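Local coordinates for catalase (PDB 4QOR), which catalyses the breakdown of hydrogen peroxide to water and molecular oxygen, with a heme buried in each subunit of a tetramer, at residues F95-H100 against L108-G113; N130-F135 against L178-S183; R163-M168 against A446-V451. All coordinates share one frame; numbering follows the deposited sequence.

Contact 1: residues F95-H100 against L108-G113. With 2CH (2-chlorophenol), chain G; HEM (protoporphyrin IX containing Fe), chain E.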
loop_
_atom_site.group_PDB
_atom_site.type_symbol
_atom_site.label_atom_id
_atom_site.label_comp_id
_atom_site.label_asym_id
_atom_site.label_seq_id
_atom_site.Cartn_x
_atom_site.Cartn_y
_atom_site.Cartn_z
ATOM N N PHE A 95 -3.480 -26.175 -3.634
ATOM C CA PHE A 95 -2.497 -26.975 -2.944
ATOM C C PHE A 95 -1.211 -26.240 -2.850
ATOM O O PHE A 95 -0.913 -25.349 -3.672
ATOM C CB PHE A 95 -2.228 -28.279 -3.710
ATOM C CG PHE A 95 -3.455 -29.105 -3.955
ATOM C CD1 PHE A 95 -4.080 -29.791 -2.945
ATOM C CD2 PHE A 95 -3.981 -29.204 -5.246
ATOM C CE1 PHE A 95 -5.218 -30.539 -3.197
ATOM C CE2 PHE A 95 -5.114 -29.971 -5.496
ATOM C CZ PHE A 95 -5.728 -30.625 -4.478
ATOM N N SER A 96 -0.398 -26.571 -1.866
ATOM C CA SER A 96 0.819 -25.783 -1.584
ATOM C C SER A 96 1.807 -26.592 -0.768
ATOM O O SER A 96 1.443 -27.582 -0.136
ATOM C CB SER A 96 0.433 -24.482 -0.849
ATOM O OG SER A 96 -0.328 -24.720 0.327
ATOM N N THR A 97 3.066 -26.153 -0.747
ATOM C CA THR A 97 3.986 -26.353 0.382
ATOM C C THR A 97 3.810 -25.292 1.463
ATOM O O THR A 97 2.767 -24.604 1.466
ATOM C CB THR A 97 5.451 -26.391 -0.110
ATOM O OG1 THR A 97 5.832 -25.137 -0.656
ATOM C CG2 THR A 97 5.624 -27.476 -1.204
ATOM N N VAL A 98 4.746 -25.156 2.401
ATOM C CA VAL A 98 4.511 -24.281 3.532
ATOM C C VAL A 98 5.546 -23.192 3.703
ATOM O O VAL A 98 5.204 -22.007 3.753
ATOM C CB VAL A 98 4.370 -25.055 4.850
ATOM C CG1 VAL A 98 4.191 -24.106 6.045
ATOM C CG2 VAL A 98 3.197 -26.026 4.786
ATOM N N ILE A 99 6.796 -23.580 3.866
ATOM C CA ILE A 99 7.800 -22.752 4.453
ATOM C C ILE A 99 8.527 -21.829 3.414
ATOM O O ILE A 99 8.678 -20.664 3.675
ATOM C CB ILE A 99 8.828 -23.597 5.229
ATOM C CG1 ILE A 99 8.137 -24.160 6.491
ATOM C CG2 ILE A 99 10.027 -22.757 5.651
ATOM C CD1 ILE A 99 7.679 -23.099 7.489
ATOM N N HIS A 100 8.985 -22.377 2.291
ATOM C CA HIS A 100 9.841 -21.635 1.413
ATOM C C HIS A 100 9.055 -20.762 0.454
ATOM O O HIS A 100 7.846 -20.918 0.324
ATOM C CB HIS A 100 10.815 -22.562 0.682
ATOM C CG HIS A 100 11.787 -23.212 1.612
ATOM N ND1 HIS A 100 13.013 -22.666 1.934
ATOM C CD2 HIS A 100 11.675 -24.342 2.345
ATOM C CE1 HIS A 100 13.644 -23.460 2.774
ATOM N NE2 HIS A 100 12.841 -24.470 3.062
ATOM N N LEU A 108 10.715 -30.558 -1.402
ATOM C CA LEU A 108 11.117 -30.378 -0.035
ATOM C C LEU A 108 10.150 -31.053 0.941
ATOM O O LEU A 108 8.955 -31.213 0.647
ATOM C CB LEU A 108 11.213 -28.912 0.303
ATOM C CG LEU A 108 12.017 -28.050 -0.704
ATOM C CD1 LEU A 108 12.048 -26.616 -0.224
ATOM C CD2 LEU A 108 13.440 -28.597 -0.883
ATOM N N ARG A 109 10.664 -31.390 2.123
ATOM C CA ARG A 109 9.807 -31.846 3.230
ATOM C C ARG A 109 8.939 -30.694 3.780
ATOM O O ARG A 109 9.431 -29.597 3.987
ATOM C CB ARG A 109 10.690 -32.428 4.343
ATOM C CG ARG A 109 9.923 -33.064 5.493
ATOM C CD ARG A 109 10.837 -33.836 6.440
ATOM N NE ARG A 109 11.701 -34.798 5.740
ATOM C CZ ARG A 109 11.313 -35.972 5.258
ATOM N NH1 ARG A 109 10.085 -36.438 5.470
ATOM N NH2 ARG A 109 12.177 -36.726 4.620
ATOM N N ASP A 110 7.673 -30.977 4.039
ATOM C CA ASP A 110 6.717 -29.978 4.508
ATOM C C ASP A 110 5.389 -30.681 4.524
ATOM O O ASP A 110 5.122 -31.474 3.634
ATOM C CB ASP A 110 6.637 -28.777 3.509
ATOM C CG ASP A 110 7.136 -27.447 4.088
ATOM O OD1 ASP A 110 7.491 -27.330 5.295
ATOM O OD2 ASP A 110 7.224 -26.471 3.260
ATOM N N PRO A 111 4.496 -30.301 5.451
ATOM C CA PRO A 111 3.070 -30.474 5.142
ATOM C C PRO A 111 2.703 -29.864 3.808
ATOM O O PRO A 111 3.352 -28.934 3.352
ATOM C CB PRO A 111 2.352 -29.713 6.253
ATOM C CG PRO A 111 3.387 -29.505 7.304
ATOM C CD PRO A 111 4.688 -29.378 6.572
ATOM N N ARG A 112 1.628 -30.361 3.232
ATOM C CA ARG A 112 1.056 -29.734 2.096
ATOM C C ARG A 112 -0.305 -29.145 2.418
ATOM O O ARG A 112 -1.119 -29.774 3.067
ATOM C CB ARG A 112 0.915 -30.758 0.967
ATOM C CG ARG A 112 2.047 -30.743 -0.053
ATOM C CD ARG A 112 3.392 -31.026 0.586
ATOM N NE ARG A 112 4.454 -31.082 -0.399
ATOM C CZ ARG A 112 5.751 -31.224 -0.124
ATOM N NH1 ARG A 112 6.168 -31.320 1.117
ATOM N NH2 ARG A 112 6.641 -31.230 -1.117
ATOM N N GLY A 113 -0.531 -27.927 1.940
ATOM C CA GLY A 113 -1.807 -27.317 2.039
ATOM C C GLY A 113 -2.819 -27.894 1.111
ATOM O O GLY A 113 -2.485 -28.357 0.036
HETATM C C1 2CH G . 9.044 -28.898 8.994
HETATM C C2 2CH G . 9.111 -28.649 7.641
HETATM C C3 2CH G . 10.238 -29.119 6.986
HETATM C C4 2CH G . 11.278 -29.803 7.633
HETATM C C5 2CH G . 11.230 -30.071 8.987
HETATM C C6 2CH G . 10.128 -29.620 9.670
HETATM O O 2CH G . 8.014 -28.530 9.791
HETATM CL CL8 2CH G . 9.845 -29.804 11.436
HETATM C CHA HEM E . -1.858 -20.249 4.515
HETATM C CHB HEM E . -1.848 -18.584 9.094
HETATM C CHC HEM E . -2.274 -23.220 10.682
HETATM C CHD HEM E . -3.358 -24.579 6.159
HETATM C C1A HEM E . -1.770 -19.427 5.612
HETATM C C2A HEM E . -1.608 -18.016 5.527
HETATM C C3A HEM E . -1.614 -17.567 6.816
HETATM C C4A HEM E . -1.803 -18.665 7.704
HETATM C CMA HEM E . -1.488 -16.146 7.263
HETATM C CAA HEM E . -1.478 -17.183 4.267
HETATM C CBA HEM E . -2.878 -17.119 3.641
HETATM C CGA HEM E . -3.079 -16.141 2.498
HETATM O O1A HEM E . -4.138 -16.140 1.770
HETATM O O2A HEM E . -2.194 -15.301 2.299
HETATM C C1B HEM E . -1.961 -19.727 9.933
HETATM C C2B HEM E . -1.933 -19.689 11.374
HETATM C C3B HEM E . -2.034 -20.978 11.797
HETATM C C4B HEM E . -2.131 -21.825 10.599
HETATM C CMB HEM E . -1.803 -18.533 12.326
HETATM C CAB HEM E . -2.077 -21.447 13.177
HETATM C CBB HEM E . -2.196 -20.538 14.123
HETATM C C1C HEM E . -2.630 -23.962 9.583
HETATM C C2C HEM E . -3.330 -25.157 9.681
HETATM C C3C HEM E . -3.650 -25.558 8.397
HETATM C C4C HEM E . -3.171 -24.569 7.515
HETATM C CMC HEM E . -3.617 -25.847 10.997
HETATM C CAC HEM E . -4.414 -26.724 7.994
HETATM C CBC HEM E . -5.136 -27.339 8.909
HETATM C C1D HEM E . -3.017 -23.463 5.391
HETATM C C2D HEM E . -3.120 -23.533 3.934
HETATM C C3D HEM E . -2.685 -22.351 3.476
HETATM C C4D HEM E . -2.313 -21.559 4.652
HETATM C CMD HEM E . -3.622 -24.734 3.165
HETATM C CAD HEM E . -2.614 -21.940 2.039
HETATM C CBD HEM E . -4.007 -21.404 1.674
HETATM C CGD HEM E . -3.928 -20.865 0.283
HETATM O O1D HEM E . -4.068 -21.711 -0.616
HETATM O O2D HEM E . -3.701 -19.629 0.044
HETATM N NA HEM E . -1.900 -19.803 6.958
HETATM N NB HEM E . -2.086 -21.024 9.545
HETATM N NC HEM E . -2.614 -23.592 8.296
HETATM N ND HEM E . -2.528 -22.281 5.771
HETATM FE FE HEM E . -2.265 -21.701 7.539
HETATM O O HOH W 1 8.849 -25.214 1.407
#
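Asp-110 OD2 is gripped by two consecutive backbone N-H groups, Val-98 N at 2.9 Å and Ile-99 N at 3.0 Å. Both approach from the same face of the carboxylate: Ile-99 N on the syn side with a nearly straight bond (166°), Val-98 N from well above the plane. A water donates to the same oxygen and accepts from His-100 N, so a third successive amide is linked to that oxygen through the water. Asp-110 OD1 lies beside Ile-99 CG1 and comes within 3.1 Å of C2 of a bound 2-chlorophenol. Nearer the sheet, Gly-113 N donates to Ser-96 O at 2.9 Å, the return bond from Ser-96 N to Gly-113 O is weak, and Gly-113 CA meets a heme methyl. Ser-96 OG is turned over Gly-113 CA and is hydrogen-bonded to His-57. Arg-112 bends at chi2 (60°) and then runs extended beside Thr-97, whose CG2 covers one face of the guanidinium. In the plane of that group Arg-112 NH1 and NH2 both hold Leu-108 O, NH1 at 2.8 Å, while NH1 also reaches Asp-110 O, bridging two carbonyls of its own loop. At the far end Leu-108 CD1 packs on His-100 CD2, 3.5 Å away, where Phe-240 of a neighbouring subunit joins them. The Ser-96/Gly-113 antiparallel hydrogen-bonded pair closes the base of the loop joining neighbouring strands 88-96 and 113-120 of the catalase beta-barrel.

Contact 2: residues N130-F135 against L178-S183. With HEM (protoporphyrin IX containing Fe), chain E; 2CH (2-chlorophenol), chain G.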
loop_
_atom_site.group_PDB
_atom_site.type_symbol
_atom_site.label_atom_id
_atom_site.label_comp_id
_atom_site.label_asym_id
_atom_site.label_seq_id
_atom_site.Cartn_x
_atom_site.Cartn_y
_atom_site.Cartn_z
ATOM N N ASN A 130 -4.694 -29.277 5.471
ATOM C CA ASN A 130 -3.389 -29.762 5.076
ATOM C C ASN A 130 -3.518 -31.236 4.756
ATOM O O ASN A 130 -4.531 -31.840 5.099
ATOM C CB ASN A 130 -2.381 -29.604 6.232
ATOM C CG ASN A 130 -1.680 -28.253 6.257
ATOM O OD1 ASN A 130 -1.750 -27.484 5.312
ATOM N ND2 ASN A 130 -0.968 -27.987 7.347
ATOM N N ASN A 131 -2.486 -31.858 4.196
ATOM C CA ASN A 131 -2.518 -33.327 4.008
ATOM C C ASN A 131 -2.491 -34.079 5.310
ATOM O O ASN A 131 -3.362 -34.918 5.572
ATOM C CB ASN A 131 -1.415 -33.821 3.036
ATOM C CG ASN A 131 -0.024 -33.571 3.545
ATOM O OD1 ASN A 131 0.227 -32.604 4.268
ATOM N ND2 ASN A 131 0.892 -34.412 3.146
ATOM N N LEU A 132 -1.544 -33.725 6.179
ATOM C CA LEU A 132 -1.410 -34.384 7.479
ATOM C C LEU A 132 -2.518 -33.933 8.452
ATOM O O LEU A 132 -2.943 -32.789 8.431
ATOM C CB LEU A 132 -0.052 -34.104 8.098
ATOM C CG LEU A 132 1.147 -34.406 7.196
ATOM C CD1 LEU A 132 2.430 -34.073 7.936
ATOM C CD2 LEU A 132 1.189 -35.852 6.763
ATOM N N PRO A 133 -2.990 -34.853 9.318
ATOM C CA PRO A 133 -4.241 -34.609 10.030
ATOM C C PRO A 133 -4.101 -33.887 11.383
ATOM O O PRO A 133 -5.141 -33.648 12.059
ATOM C CB PRO A 133 -4.826 -36.047 10.194
ATOM C CG PRO A 133 -3.624 -36.854 10.373
ATOM C CD PRO A 133 -2.584 -36.257 9.427
ATOM N N ILE A 134 -2.879 -33.547 11.787
ATOM C CA ILE A 134 -2.636 -32.895 13.086
ATOM C C ILE A 134 -1.708 -31.713 12.874
ATOM O O ILE A 134 -1.279 -31.461 11.760
ATOM C CB ILE A 134 -2.024 -33.850 14.102
ATOM C CG1 ILE A 134 -0.801 -34.557 13.542
ATOM C CG2 ILE A 134 -3.033 -34.929 14.475
ATOM C CD1 ILE A 134 -0.028 -35.343 14.579
ATOM N N PHE A 135 -1.341 -31.041 13.941
ATOM C CA PHE A 135 -0.431 -29.935 13.824
ATOM C C PHE A 135 0.578 -29.963 14.947
ATOM O O PHE A 135 0.483 -30.789 15.855
ATOM C CB PHE A 135 -1.204 -28.605 13.806
ATOM C CG PHE A 135 -0.554 -27.522 13.007
ATOM C CD1 PHE A 135 -0.433 -27.652 11.627
ATOM C CD2 PHE A 135 -0.107 -26.376 13.609
ATOM C CE1 PHE A 135 0.130 -26.658 10.873
ATOM C CE2 PHE A 135 0.457 -25.344 12.847
ATOM C CZ PHE A 135 0.627 -25.522 11.492
ATOM N N LEU A 178 5.636 -34.397 14.301
ATOM C CA LEU A 178 6.955 -34.780 13.770
ATOM C C LEU A 178 7.062 -36.268 13.416
ATOM O O LEU A 178 7.676 -36.659 12.421
ATOM C CB LEU A 178 8.028 -34.389 14.759
ATOM C CG LEU A 178 8.048 -32.874 15.041
ATOM C CD1 LEU A 178 8.916 -32.573 16.223
ATOM C CD2 LEU A 178 8.577 -32.088 13.854
ATOM N N THR A 179 6.376 -37.106 14.189
ATOM C CA THR A 179 6.297 -38.514 13.906
ATOM C C THR A 179 5.568 -38.829 12.574
ATOM O O THR A 179 5.838 -39.873 11.959
ATOM C CB THR A 179 5.616 -39.232 15.084
ATOM O OG1 THR A 179 6.358 -38.918 16.281
ATOM C CG2 THR A 179 5.588 -40.724 14.862
ATOM N N TRP A 180 4.663 -37.949 12.134
ATOM C CA TRP A 180 4.092 -38.059 10.801
ATOM C C TRP A 180 4.993 -37.437 9.733
ATOM O O TRP A 180 5.181 -38.004 8.649
ATOM C CB TRP A 180 2.720 -37.353 10.722
ATOM C CG TRP A 180 1.567 -38.018 11.356
ATOM C CD1 TRP A 180 1.315 -38.110 12.682
ATOM C CD2 TRP A 180 0.440 -38.635 10.693
ATOM N NE1 TRP A 180 0.136 -38.750 12.889
ATOM C CE2 TRP A 180 -0.407 -39.104 11.684
ATOM C CE3 TRP A 180 0.109 -38.870 9.375
ATOM C CZ2 TRP A 180 -1.582 -39.789 11.400
ATOM C CZ3 TRP A 180 -1.057 -39.540 9.091
ATOM C CH2 TRP A 180 -1.874 -40.012 10.093
ATOM N N LEU A 181 5.473 -36.235 10.011
ATOM C CA LEU A 181 6.168 -35.415 8.988
ATOM C C LEU A 181 7.517 -36.020 8.573
ATOM O O LEU A 181 7.979 -35.796 7.462
ATOM C CB LEU A 181 6.390 -34.013 9.520
ATOM C CG LEU A 181 7.070 -32.990 8.602
ATOM C CD1 LEU A 181 6.216 -32.637 7.411
ATOM C CD2 LEU A 181 7.431 -31.761 9.402
ATOM N N PHE A 182 8.138 -36.793 9.472
ATOM C CA PHE A 182 9.372 -37.429 9.161
ATOM C C PHE A 182 9.224 -38.860 8.672
ATOM O O PHE A 182 10.246 -39.531 8.369
ATOM C CB PHE A 182 10.340 -37.269 10.332
ATOM C CG PHE A 182 11.017 -35.934 10.333
ATOM C CD1 PHE A 182 12.111 -35.720 9.518
ATOM C CD2 PHE A 182 10.511 -34.892 11.059
ATOM C CE1 PHE A 182 12.702 -34.476 9.457
ATOM C CE2 PHE A 182 11.104 -33.644 11.011
ATOM C CZ PHE A 182 12.217 -33.443 10.229
ATOM N N SER A 183 7.992 -39.318 8.491
ATOM C CA SER A 183 7.772 -40.460 7.603
ATOM C C SER A 183 7.988 -39.962 6.198
ATOM O O SER A 183 8.264 -38.786 6.003
ATOM C CB SER A 183 6.376 -41.031 7.759
ATOM O OG SER A 183 5.380 -40.248 7.113
HETATM C CHA HEM E . -1.858 -20.249 4.515
HETATM C CHB HEM E . -1.848 -18.584 9.094
HETATM C CHC HEM E . -2.274 -23.220 10.682
HETATM C CHD HEM E . -3.358 -24.579 6.159
HETATM C C1A HEM E . -1.770 -19.427 5.612
HETATM C C2A HEM E . -1.608 -18.016 5.527
HETATM C C3A HEM E . -1.614 -17.567 6.816
HETATM C C4A HEM E . -1.803 -18.665 7.704
HETATM C CMA HEM E . -1.488 -16.146 7.263
HETATM C CAA HEM E . -1.478 -17.183 4.267
HETATM C CBA HEM E . -2.878 -17.119 3.641
HETATM C CGA HEM E . -3.079 -16.141 2.498
HETATM O O1A HEM E . -4.138 -16.140 1.770
HETATM O O2A HEM E . -2.194 -15.301 2.299
HETATM C C1B HEM E . -1.961 -19.727 9.933
HETATM C C2B HEM E . -1.933 -19.689 11.374
HETATM C C3B HEM E . -2.034 -20.978 11.797
HETATM C C4B HEM E . -2.131 -21.825 10.599
HETATM C CMB HEM E . -1.803 -18.533 12.326
HETATM C CAB HEM E . -2.077 -21.447 13.177
HETATM C CBB HEM E . -2.196 -20.538 14.123
HETATM C C1C HEM E . -2.630 -23.962 9.583
HETATM C C2C HEM E . -3.330 -25.157 9.681
HETATM C C3C HEM E . -3.650 -25.558 8.397
HETATM C C4C HEM E . -3.171 -24.569 7.515
HETATM C CMC HEM E . -3.617 -25.847 10.997
HETATM C CAC HEM E . -4.414 -26.724 7.994
HETATM C CBC HEM E . -5.136 -27.339 8.909
HETATM C C1D HEM E . -3.017 -23.463 5.391
HETATM C C2D HEM E . -3.120 -23.533 3.934
HETATM C C3D HEM E . -2.685 -22.351 3.476
HETATM C C4D HEM E . -2.313 -21.559 4.652
HETATM C CMD HEM E . -3.622 -24.734 3.165
HETATM C CAD HEM E . -2.614 -21.940 2.039
HETATM C CBD HEM E . -4.007 -21.404 1.674
HETATM C CGD HEM E . -3.928 -20.865 0.283
HETATM O O1D HEM E . -4.068 -21.711 -0.616
HETATM O O2D HEM E . -3.701 -19.629 0.044
HETATM N NA HEM E . -1.900 -19.803 6.958
HETATM N NB HEM E . -2.086 -21.024 9.545
HETATM N NC HEM E . -2.614 -23.592 8.296
HETATM N ND HEM E . -2.528 -22.281 5.771
HETATM FE FE HEM E . -2.265 -21.701 7.539
HETATM C C1 2CH G . 9.044 -28.898 8.994
HETATM C C2 2CH G . 9.111 -28.649 7.641
HETATM C C3 2CH G . 10.238 -29.119 6.986
HETATM C C4 2CH G . 11.278 -29.803 7.633
HETATM C C5 2CH G . 11.230 -30.071 8.987
HETATM C C6 2CH G . 10.128 -29.620 9.670
HETATM O O 2CH G . 8.014 -28.530 9.791
HETATM CL CL8 2CH G . 9.845 -29.804 11.436
#
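Pro-133 stands on its CG-CD edge over one face of the Trp-180 indole, and the rest of the contact is arranged about that ring. Pro-133 CD stands 3.7 Å from the centroid of the six-membered ring, only 14° off the normal, a clear CH-pi contact, and Pro-133 CG touches Trp-180 CH2 at 3.6 Å. Ile-134 comes across the tryptophan at about a right angle and reaches the five-membered end, with its CD1 3.6 Å from Trp-180 CD1. A chi1 of 51° keeps its CG1 close to its own main chain, and from there the extended chain carries the terminal methyl to the indole. Leu-132 runs antiparallel alongside Trp-180, CD2 nearing CE3 obliquely. The second methyl of Leu-132, CD1, meets Leu-181 CD1 at 4.1 Å, the two side chains crossing squarely. Leu-181 divides its branches: CD1 faces the loop, while CD2 presses on the bound 2-chlorophenol. Across the contact the packing is wholly apolar. Just past the helix, Ser-183 OG and Ser-183 N both donate to Trp-180 O. Helix 175-181 rests on the loop that leaves strand 123-130, with Lys-428 in cation-pi contact with the indole and helix 434-448 packed against Phe-182.

Contact 3: residues R163-M168 against A446-V451. With 2CH (2-chlorophenol), chain G.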
loop_
_atom_site.group_PDB
_atom_site.type_symbol
_atom_site.label_atom_id
_atom_site.label_comp_id
_atom_site.label_asym_id
_atom_site.label_seq_id
_atom_site.Cartn_x
_atom_site.Cartn_y
_atom_site.Cartn_z
ATOM N N ARG A 163 17.717 -24.415 14.381
ATOM C CA ARG A 163 16.680 -23.475 14.788
ATOM C C ARG A 163 15.339 -24.151 15.049
ATOM O O ARG A 163 14.730 -23.962 16.110
ATOM C CB ARG A 163 16.585 -22.333 13.757
ATOM C CG ARG A 163 17.907 -21.528 13.705
ATOM C CD ARG A 163 17.968 -20.464 12.622
ATOM N NE ARG A 163 17.263 -19.271 13.045
ATOM C CZ ARG A 163 15.985 -19.026 12.814
ATOM N NH1 ARG A 163 15.435 -17.941 13.319
ATOM N NH2 ARG A 163 15.275 -19.848 12.074
ATOM N N TYR A 164 14.803 -24.863 14.066
ATOM C CA TYR A 164 13.460 -25.357 14.283
ATOM C C TYR A 164 13.454 -26.527 15.237
ATOM O O TYR A 164 12.468 -26.678 15.996
ATOM C CB TYR A 164 12.760 -25.735 13.001
ATOM C CG TYR A 164 13.384 -26.723 12.065
ATOM C CD1 TYR A 164 13.301 -28.074 12.294
ATOM C CD2 TYR A 164 13.916 -26.296 10.863
ATOM C CE1 TYR A 164 13.777 -28.992 11.379
ATOM C CE2 TYR A 164 14.397 -27.198 9.934
ATOM C CZ TYR A 164 14.317 -28.550 10.196
ATOM O OH TYR A 164 14.821 -29.432 9.279
ATOM N N TRP A 165 14.558 -27.294 15.294
ATOM C CA TRP A 165 14.652 -28.305 16.366
ATOM C C TRP A 165 14.748 -27.722 17.785
ATOM O O TRP A 165 14.158 -28.319 18.692
ATOM C CB TRP A 165 15.736 -29.336 16.083
ATOM C CG TRP A 165 15.285 -30.356 15.055
ATOM C CD1 TRP A 165 15.712 -30.468 13.748
ATOM C CD2 TRP A 165 14.380 -31.409 15.264
ATOM N NE1 TRP A 165 15.112 -31.509 13.142
ATOM C CE2 TRP A 165 14.286 -32.120 14.050
ATOM C CE3 TRP A 165 13.682 -31.881 16.395
ATOM C CZ2 TRP A 165 13.437 -33.217 13.888
ATOM C CZ3 TRP A 165 12.853 -32.950 16.242
ATOM C CH2 TRP A 165 12.746 -33.638 14.995
ATOM N N ASP A 166 15.370 -26.557 17.989
ATOM C CA ASP A 166 15.345 -25.847 19.286
ATOM C C ASP A 166 13.908 -25.536 19.695
ATOM O O ASP A 166 13.465 -25.868 20.793
ATOM C CB ASP A 166 16.140 -24.580 19.189
ATOM C CG ASP A 166 16.280 -23.851 20.522
ATOM O OD1 ASP A 166 16.268 -24.529 21.570
ATOM O OD2 ASP A 166 16.490 -22.582 20.493
ATOM N N PHE A 167 13.130 -24.994 18.769
ATOM C CA PHE A 167 11.729 -24.690 19.047
ATOM C C PHE A 167 10.906 -25.944 19.253
ATOM O O PHE A 167 10.184 -26.020 20.243
ATOM C CB PHE A 167 11.112 -23.861 17.903
ATOM C CG PHE A 167 9.644 -23.616 18.085
ATOM C CD1 PHE A 167 9.189 -22.505 18.807
ATOM C CD2 PHE A 167 8.730 -24.547 17.621
ATOM C CE1 PHE A 167 7.842 -22.324 19.006
ATOM C CE2 PHE A 167 7.373 -24.376 17.840
ATOM C CZ PHE A 167 6.936 -23.273 18.537
ATOM N N MET A 168 11.000 -26.922 18.349
ATOM C CA MET A 168 10.164 -28.126 18.458
ATOM C C MET A 168 10.424 -28.923 19.737
ATOM O O MET A 168 9.471 -29.339 20.405
ATOM C CB MET A 168 10.292 -29.043 17.269
ATOM C CG MET A 168 9.833 -28.406 15.957
ATOM S SD MET A 168 8.067 -28.029 15.944
ATOM C CE MET A 168 7.996 -27.126 14.387
ATOM N N ALA A 446 19.079 -37.825 9.557
ATOM C CA ALA A 446 19.631 -36.842 8.614
ATOM C C ALA A 446 19.320 -35.397 8.998
ATOM O O ALA A 446 20.147 -34.534 8.803
ATOM C CB ALA A 446 19.147 -37.100 7.177
ATOM N N ASP A 447 18.151 -35.154 9.590
ATOM C CA ASP A 447 17.776 -33.824 10.031
ATOM C C ASP A 447 18.455 -33.383 11.320
ATOM O O ASP A 447 18.742 -32.198 11.505
ATOM C CB ASP A 447 16.257 -33.722 10.244
ATOM C CG ASP A 447 15.691 -32.467 9.620
ATOM O OD1 ASP A 447 15.833 -32.332 8.405
ATOM O OD2 ASP A 447 15.160 -31.632 10.345
ATOM N N LEU A 448 18.680 -34.348 12.227
ATOM C CA LEU A 448 19.141 -34.023 13.590
ATOM C C LEU A 448 20.664 -34.070 13.739
ATOM O O LEU A 448 21.199 -33.548 14.708
ATOM C CB LEU A 448 18.501 -34.979 14.622
ATOM C CG LEU A 448 17.081 -34.620 15.033
ATOM C CD1 LEU A 448 16.413 -35.838 15.649
ATOM C CD2 LEU A 448 17.027 -33.469 16.025
ATOM N N LYS A 449 21.351 -34.730 12.823
ATOM C CA LYS A 449 22.733 -35.113 13.087
ATOM C C LYS A 449 23.622 -33.902 13.318
ATOM O O LYS A 449 24.597 -33.984 14.036
ATOM C CB LYS A 449 23.286 -35.985 11.974
ATOM C CG LYS A 449 23.338 -35.282 10.640
ATOM C CD LYS A 449 24.021 -36.173 9.633
ATOM C CE LYS A 449 24.367 -35.390 8.391
ATOM N NZ LYS A 449 23.338 -35.642 7.350
ATOM N N GLY A 450 23.276 -32.758 12.734
ATOM C CA GLY A 450 24.089 -31.547 12.886
ATOM C C GLY A 450 23.631 -30.579 13.948
ATOM O O GLY A 450 24.208 -29.521 14.096
ATOM N N VAL A 451 22.592 -30.894 14.702
ATOM C CA VAL A 451 22.027 -29.877 15.600
ATOM C C VAL A 451 22.748 -29.926 16.943
ATOM O O VAL A 451 23.333 -30.932 17.269
ATOM C CB VAL A 451 20.483 -29.983 15.799
ATOM C CG1 VAL A 451 19.731 -30.205 14.479
ATOM C CG2 VAL A 451 20.141 -31.009 16.815
HETATM C C1 2CH G . 9.044 -28.898 8.994
HETATM C C2 2CH G . 9.111 -28.649 7.641
HETATM C C3 2CH G . 10.238 -29.119 6.986
HETATM C C4 2CH G . 11.278 -29.803 7.633
HETATM C C5 2CH G . 11.230 -30.071 8.987
HETATM C C6 2CH G . 10.128 -29.620 9.670
HETATM O O 2CH G . 8.014 -28.530 9.791
HETATM CL CL8 2CH G . 9.845 -29.804 11.436
#
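Tyr-164 and Trp-165, on helix 161-169 of the catalase core, meet Asp-447 of helix 434-448, part of the C-terminal helical region characteristic of many heme catalases. Two aromatic donors from consecutive helix residues share one oxygen. Tyr-164 OH donates to Asp-447 OD2 at 2.5 Å, a very short bond, with the phenol ring and carboxylate nearly coplanar (30° between planes). Trp-165 NE1 donates to Asp-447 OD2 at 2.8 Å, entering the anti lone pair with an N-H...O angle of 156° and the oxygen close to the indole plane. Both donors are thus satisfied by a single acceptor, and two such bonds would be expected to stabilise the ionised carboxylate, although its protonation is not seen. The tyrosine ring projects across the helix axis, turned by a chi1 of 56° so that its hydroxyl meets the aspartate. One ring face covers a bound 2-chlorophenol; Tyr-164 CZ lies 3.6 Å from C5 of the 2-chlorophenol. On the same helix, Asp-166 OD2 is bonded to Tyr-384 OH and Arg-388 N, and Arg-163 NH1 to His-381 O, all of a neighbouring subunit.

Apolar contact completes the junction. Leu-448 sends CD2 over the indole, 3.6 Å from the centroid of the Trp-165 five-membered ring, as a CH-pi contact; the two side chains cross at about a right angle. A type I turn, Leu-448 to Val-451, with Val-451 N bonded to Leu-448 O at 3.0 Å, brings the valine back towards the same ring. At the end of that turn, Val-451 CG1 approaches Trp-165 CD1 to 4.1 Å.

How the contacts relate
From the N terminus, contact 1 closes first, a short loop joining strand 88-96 to strand 113-120, and it is finished before contact 2 opens. Contact 2 links the loop after strand 123-130 to helix 175-181; the backbone of Arg-112 meets Asn-131, and Arg-109 NH1 reaches Leu-181 O, so the two sites touch. Contact 3 begins within the loop that contact 2 closes and ends far beyond it, so these two cross, and helices 161-169 and 175-181 follow one another. Phe-182 packs on both Asp-447 and Trp-165. Together the three contacts tie barrel, middle helices and C-terminal helices into a continuous chain, and all three border the bound 2-chlorophenol.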